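Local coordinates for haloacid dehalogenase domain protein hydrolase (Planctomyces limnophilus, PDB 4OVY), which is probably a metal-dependent hydrolase, perhaps a phosphatase, of the haloacid dehalogenase superfamily, with a calcium ion bound in the present crystal, at residues T40-G45 and D236-M241; F158-A163 and A214-G219. All blocks are in the same frame, centred on the assembly; numbering follows the deposited sequence.

Interaction 1. Residues T40-G45 and D236-M241; sequences TFDNDG and DGDYEM. With CA (calcium ion), chain J; EDO (1,2-ethanediol), chain H.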
loop_
_atom_site.group_PDB
_atom_site.type_symbol
_atom_site.label_atom_id
_atom_site.label_comp_id
_atom_site.label_asym_id
_atom_site.label_seq_id
_atom_site.Cartn_x
_atom_site.Cartn_y
_atom_site.Cartn_z
ATOM N N THR A 40 10.184 0.496 9.175
ATOM C CA THR A 40 9.571 1.760 8.780
ATOM C C THR A 40 10.384 2.955 9.269
ATOM O O THR A 40 10.838 2.993 10.418
ATOM C CB THR A 40 8.121 1.884 9.293
ATOM O OG1 THR A 40 8.081 1.676 10.711
ATOM C CG2 THR A 40 7.223 0.892 8.599
ATOM N N PHE A 41 10.557 3.924 8.377
ATOM C CA PHE A 41 11.278 5.159 8.652
ATOM C C PHE A 41 10.373 6.354 8.396
ATOM O O PHE A 41 9.712 6.428 7.363
ATOM C CB PHE A 41 12.471 5.305 7.700
ATOM C CG PHE A 41 13.542 4.270 7.892
ATOM C CD1 PHE A 41 13.443 3.025 7.288
ATOM C CD2 PHE A 41 14.665 4.551 8.655
ATOM C CE1 PHE A 41 14.433 2.072 7.465
ATOM C CE2 PHE A 41 15.658 3.597 8.836
ATOM C CZ PHE A 41 15.541 2.362 8.235
ATOM N N ASP A 42 10.378 7.320 9.306
ATOM C CA ASP A 42 9.934 8.659 8.942
ATOM C C ASP A 42 10.935 9.226 7.925
ATOM O O ASP A 42 12.064 8.720 7.805
ATOM C CB ASP A 42 9.858 9.548 10.180
ATOM C CG ASP A 42 9.031 10.802 9.961
ATOM O OD1 ASP A 42 8.390 10.980 8.908
ATOM O OD2 ASP A 42 9.017 11.628 10.878
ATOM N N ASN A 43 10.529 10.262 7.196
ATOM C CA ASN A 43 11.416 10.930 6.243
ATOM C C ASN A 43 11.997 12.229 6.817
ATOM O O ASN A 43 13.171 12.281 7.182
ATOM C CB ASN A 43 10.681 11.199 4.919
ATOM C CG ASN A 43 11.604 11.745 3.834
ATOM O OD1 ASN A 43 12.783 11.386 3.759
ATOM N ND2 ASN A 43 11.068 12.614 2.988
ATOM N N ASP A 44 11.166 13.265 6.917
ATOM C CA ASP A 44 11.606 14.571 7.429
ATOM C C ASP A 44 12.261 14.412 8.803
ATOM O O ASP A 44 11.638 13.907 9.717
ATOM C CB ASP A 44 10.418 15.528 7.569
ATOM C CG ASP A 44 9.746 15.852 6.245
ATOM O OD1 ASP A 44 10.404 15.836 5.181
ATOM O OD2 ASP A 44 8.536 16.146 6.278
ATOM N N GLY A 45 13.518 14.826 8.936
ATOM C CA GLY A 45 14.217 14.802 10.216
ATOM C C GLY A 45 14.779 13.448 10.613
ATOM O O GLY A 45 15.465 13.338 11.629
ATOM N N ASP A 236 7.860 13.777 18.004
ATOM C CA ASP A 236 6.702 13.296 18.741
ATOM C C ASP A 236 5.597 12.758 17.831
ATOM O O ASP A 236 4.808 11.932 18.258
ATOM C CB ASP A 236 6.170 14.384 19.672
ATOM C CG ASP A 236 7.060 14.601 20.885
ATOM O OD1 ASP A 236 8.111 13.912 21.028
ATOM O OD2 ASP A 236 6.708 15.473 21.711
ATOM N N GLY A 237 5.556 13.218 16.580
ATOM C CA GLY A 237 4.672 12.638 15.571
ATOM C C GLY A 237 4.938 11.170 15.243
ATOM O O GLY A 237 4.092 10.517 14.639
ATOM N N ASP A 238 6.103 10.658 15.651
ATOM C CA ASP A 238 6.476 9.253 15.475
ATOM C C ASP A 238 6.183 8.363 16.688
ATOM O O ASP A 238 6.448 7.156 16.646
ATOM C CB ASP A 238 7.977 9.164 15.155
ATOM C CG ASP A 238 8.323 9.810 13.838
ATOM O OD1 ASP A 238 7.657 9.472 12.839
ATOM O OD2 ASP A 238 9.252 10.643 13.799
ATOM N N TYR A 239 5.621 8.942 17.749
ATOM C CA TYR A 239 5.428 8.227 19.018
ATOM C C TYR A 239 4.611 6.951 18.838
ATOM O O TYR A 239 5.026 5.889 19.275
ATOM C CB TYR A 239 4.750 9.131 20.063
ATOM C CG TYR A 239 4.802 8.612 21.492
ATOM C CD1 TYR A 239 4.023 7.530 21.892
ATOM C CD2 TYR A 239 5.601 9.227 22.452
ATOM C CE1 TYR A 239 4.057 7.057 23.195
ATOM C CE2 TYR A 239 5.635 8.764 23.763
ATOM C CZ TYR A 239 4.863 7.674 24.124
ATOM O OH TYR A 239 4.880 7.192 25.415
ATOM N N GLU A 240 3.444 7.060 18.203
ATOM C CA GLU A 240 2.578 5.901 18.016
ATOM C C GLU A 240 3.198 4.837 17.104
ATOM O O GLU A 240 3.051 3.649 17.367
ATOM C CB GLU A 240 1.192 6.315 17.515
ATOM C CG GLU A 240 0.360 7.068 18.557
ATOM C CD GLU A 240 0.485 8.582 18.482
ATOM O OE1 GLU A 240 1.475 9.105 17.904
ATOM O OE2 GLU A 240 -0.425 9.253 19.024
HETATM N N MSE A 241 3.904 5.255 16.054
HETATM C CA MSE A 241 4.598 4.291 15.191
HETATM C C MSE A 241 5.604 3.481 16.000
HETATM O O MSE A 241 5.632 2.257 15.907
HETATM C CB MSE A 241 5.273 4.976 14.002
HETATM C CG MSE A 241 6.123 3.974 13.222
HETATM SE SE MSE A 241 6.997 4.820 11.675
HETATM C CE MSE A 241 8.314 5.947 12.622
HETATM CA CA CA J . 9.896 13.689 11.444
HETATM C C1 EDO H . 5.781 16.551 7.619
HETATM O O1 EDO H . 6.783 15.629 8.078
HETATM C C2 EDO H . 4.772 16.827 8.728
HETATM O O2 EDO H . 4.445 15.609 9.409
HETATM O O HOH W 1 7.520 12.755 12.636
HETATM O O HOH W 2 9.325 15.689 11.627
#
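The carboxylates of Asp42 and Asp238 meet with their planes 75° apart. Asp238 comes obliquely from one side of the Asp42 plane, at the OD2 end, its OD1 higher above the face and its OD2 nearer the edge. Both of its oxygens come close to Asp42 OD2, Asp238 OD2 at 3.1 Å and Asp238 OD1 at 3.2 Å. The calcium ion lies on the other side of the plane, and Asp42 OD2 binds it at 2.3 Å. Asp44 gives the ion its backbone O, at 2.5 Å. Asn234, one close water and one long one at 2.8 Å are the other ligands seen. Asp42 OD1 takes a weak bond from Asn43 N. Lys216 makes salt bridges to both Asp42 and Asp238. Away from the metal, the contact is packing. Met241, present as selenomethionine, sets SE 3.5 Å from Thr40 OG1, a buried hydroxyl with no partner in the model. Its bent end carries CE to 4.1 Å from Asp42 N. Asp42 and Asp44 fit the DxD signature of haloacid dehalogenases, so the calcium probably occupies the usual magnesium site. Two acceptors this close would repel each other. The calcium and Lys216 probably offset that cost.

Interaction 2. Residues F158-A163 and A214-G219; sequences FIVSGA and AGKPVG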
loop_
_atom_site.group_PDB
_atom_site.type_symbol
_atom_site.label_atom_id
_atom_site.label_comp_id
_atom_site.label_asym_id
_atom_site.label_seq_id
_atom_site.Cartn_x
_atom_site.Cartn_y
_atom_site.Cartn_z
ATOM N N PHE A 158 10.423 0.655 4.352
ATOM C CA PHE A 158 9.317 1.545 4.001
ATOM C C PHE A 158 9.525 2.946 4.588
ATOM O O PHE A 158 10.080 3.108 5.684
ATOM C CB PHE A 158 7.999 1.026 4.582
ATOM C CG PHE A 158 7.404 -0.137 3.852
ATOM C CD1 PHE A 158 7.924 -1.417 4.017
ATOM C CD2 PHE A 158 6.274 0.028 3.056
ATOM C CE1 PHE A 158 7.351 -2.499 3.371
ATOM C CE2 PHE A 158 5.704 -1.050 2.409
ATOM C CZ PHE A 158 6.242 -2.314 2.565
ATOM N N ILE A 159 9.042 3.953 3.871
ATOM C CA ILE A 159 8.852 5.278 4.454
ATOM C C ILE A 159 7.416 5.398 4.965
ATOM O O ILE A 159 6.472 4.984 4.287
ATOM C CB ILE A 159 9.143 6.395 3.436
ATOM C CG1 ILE A 159 10.650 6.499 3.201
ATOM C CG2 ILE A 159 8.610 7.738 3.918
ATOM C CD1 ILE A 159 11.007 7.360 2.009
ATOM N N VAL A 160 7.275 5.966 6.160
ATOM C CA VAL A 160 5.982 6.256 6.767
ATOM C C VAL A 160 6.054 7.700 7.280
ATOM O O VAL A 160 6.547 7.961 8.371
ATOM C CB VAL A 160 5.634 5.264 7.892
ATOM C CG1 VAL A 160 4.236 5.530 8.441
ATOM C CG2 VAL A 160 5.713 3.828 7.382
ATOM N N SER A 161 5.561 8.631 6.464
ATOM C CA SER A 161 5.761 10.067 6.684
ATOM C C SER A 161 4.435 10.818 6.700
ATOM O O SER A 161 3.465 10.397 6.083
ATOM C CB SER A 161 6.666 10.632 5.588
ATOM O OG SER A 161 6.674 12.051 5.572
ATOM N N GLY A 162 4.405 11.937 7.416
ATOM C CA GLY A 162 3.258 12.842 7.380
ATOM C C GLY A 162 3.201 13.669 6.110
ATOM O O GLY A 162 2.155 14.224 5.774
ATOM N N ALA A 163 4.329 13.759 5.403
ATOM C CA ALA A 163 4.396 14.507 4.159
ATOM C C ALA A 163 3.597 13.796 3.073
ATOM O O ALA A 163 3.205 12.631 3.220
ATOM C CB ALA A 163 5.846 14.696 3.718
ATOM N N ALA A 214 -1.147 9.237 15.557
ATOM C CA ALA A 214 -1.839 7.951 15.620
ATOM C C ALA A 214 -2.296 7.456 14.245
ATOM O O ALA A 214 -2.734 6.313 14.117
ATOM C CB ALA A 214 -3.017 8.012 16.592
ATOM N N GLY A 215 -2.201 8.311 13.226
ATOM C CA GLY A 215 -2.405 7.890 11.858
ATOM C C GLY A 215 -1.338 6.929 11.350
ATOM O O GLY A 215 -1.615 6.145 10.449
ATOM N N LYS A 216 -0.125 6.975 11.904
ATOM C CA LYS A 216 0.964 6.153 11.345
ATOM C C LYS A 216 0.730 4.647 11.504
ATOM O O LYS A 216 0.877 3.903 10.531
ATOM C CB LYS A 216 2.347 6.600 11.849
ATOM C CG LYS A 216 2.760 7.962 11.303
ATOM C CD LYS A 216 4.252 8.254 11.427
ATOM C CE LYS A 216 4.585 9.603 10.802
ATOM N NZ LYS A 216 6.046 9.797 10.618
ATOM N N PRO A 217 0.331 4.185 12.703
ATOM C CA PRO A 217 -0.000 2.758 12.806
ATOM C C PRO A 217 -1.171 2.349 11.910
ATOM O O PRO A 217 -1.204 1.229 11.409
ATOM C CB PRO A 217 -0.330 2.573 14.288
ATOM C CG PRO A 217 0.378 3.682 14.979
ATOM C CD PRO A 217 0.374 4.841 14.021
ATOM N N VAL A 218 -2.115 3.258 11.693
ATOM C CA VAL A 218 -3.230 2.988 10.792
ATOM C C VAL A 218 -2.732 2.860 9.343
ATOM O O VAL A 218 -3.107 1.930 8.629
ATOM C CB VAL A 218 -4.317 4.077 10.897
ATOM C CG1 VAL A 218 -5.376 3.894 9.828
ATOM C CG2 VAL A 218 -4.959 4.052 12.280
ATOM N N GLY A 219 -1.889 3.790 8.909
ATOM C CA GLY A 219 -1.358 3.736 7.544
ATOM C C GLY A 219 -0.535 2.471 7.333
ATOM O O GLY A 219 -0.658 1.788 6.314
HETATM O O HOH W 3 5.982 12.680 9.679
#
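Lys216 reaches from helix 215-223 alongside strand 156-161, its stem pressed on Val160. This is the tight part. Val160 CG1 is 4.0 Å from Lys216 CG, with Lys216 CB and CD equally near. Val160 CG1 is anti to the backbone N (chi1 -176°), which turns this methyl to the lysine stem. Met241 of helix 239-246 also touches both side chains. Beyond CG the lysine is fully extended, and Lys216 NZ donates to Val160 O at 2.9 Å. The nitrogen comes at 138° to the C=O, tilted 24° from the carbonyl plane. The far end is looser and wet. Here Gly162 is partly exposed, and the nearest contact is Gly162 N to Lys216 CE at 4.1 Å. A water links the two sides, accepting from Gly162 N at 2.9 Å and from Lys216 NZ at 3.0 Å. Ser161 OG accepts from Ala163 N at 2.9 Å, an ST turn. Ser161 and Lys216 would match the conserved serine or threonine and lysine of haloacid dehalogenases. The carbonyl, the water and the carboxylates of Asp42 and Asp238 probably fix where Lys216 NZ sits.

Both contacts sit at the C-terminal ends of neighbouring parallel strands, with centres about 7 Å apart. Strands 38-41 and 156-161 are joined by a probable hydrogen bond between Phe41 O and Val160 N at 2.8 Å. Thr40 CG2 packs on Val160 CG2 at 3.5 Å. Lys216 NZ of interaction 2 forms a salt bridge with Asp238 OD1 of interaction 1 at 2.8 Å. The lysine side chain stays about 6 Å from the calcium ion at nearest atoms, so it belongs to the second shell of the metal. Together the four segments gather Asp42 and Asp44, which hold the calcium, with Asp238 and Lys216 beside them, consistent with a haloacid dehalogenase active site.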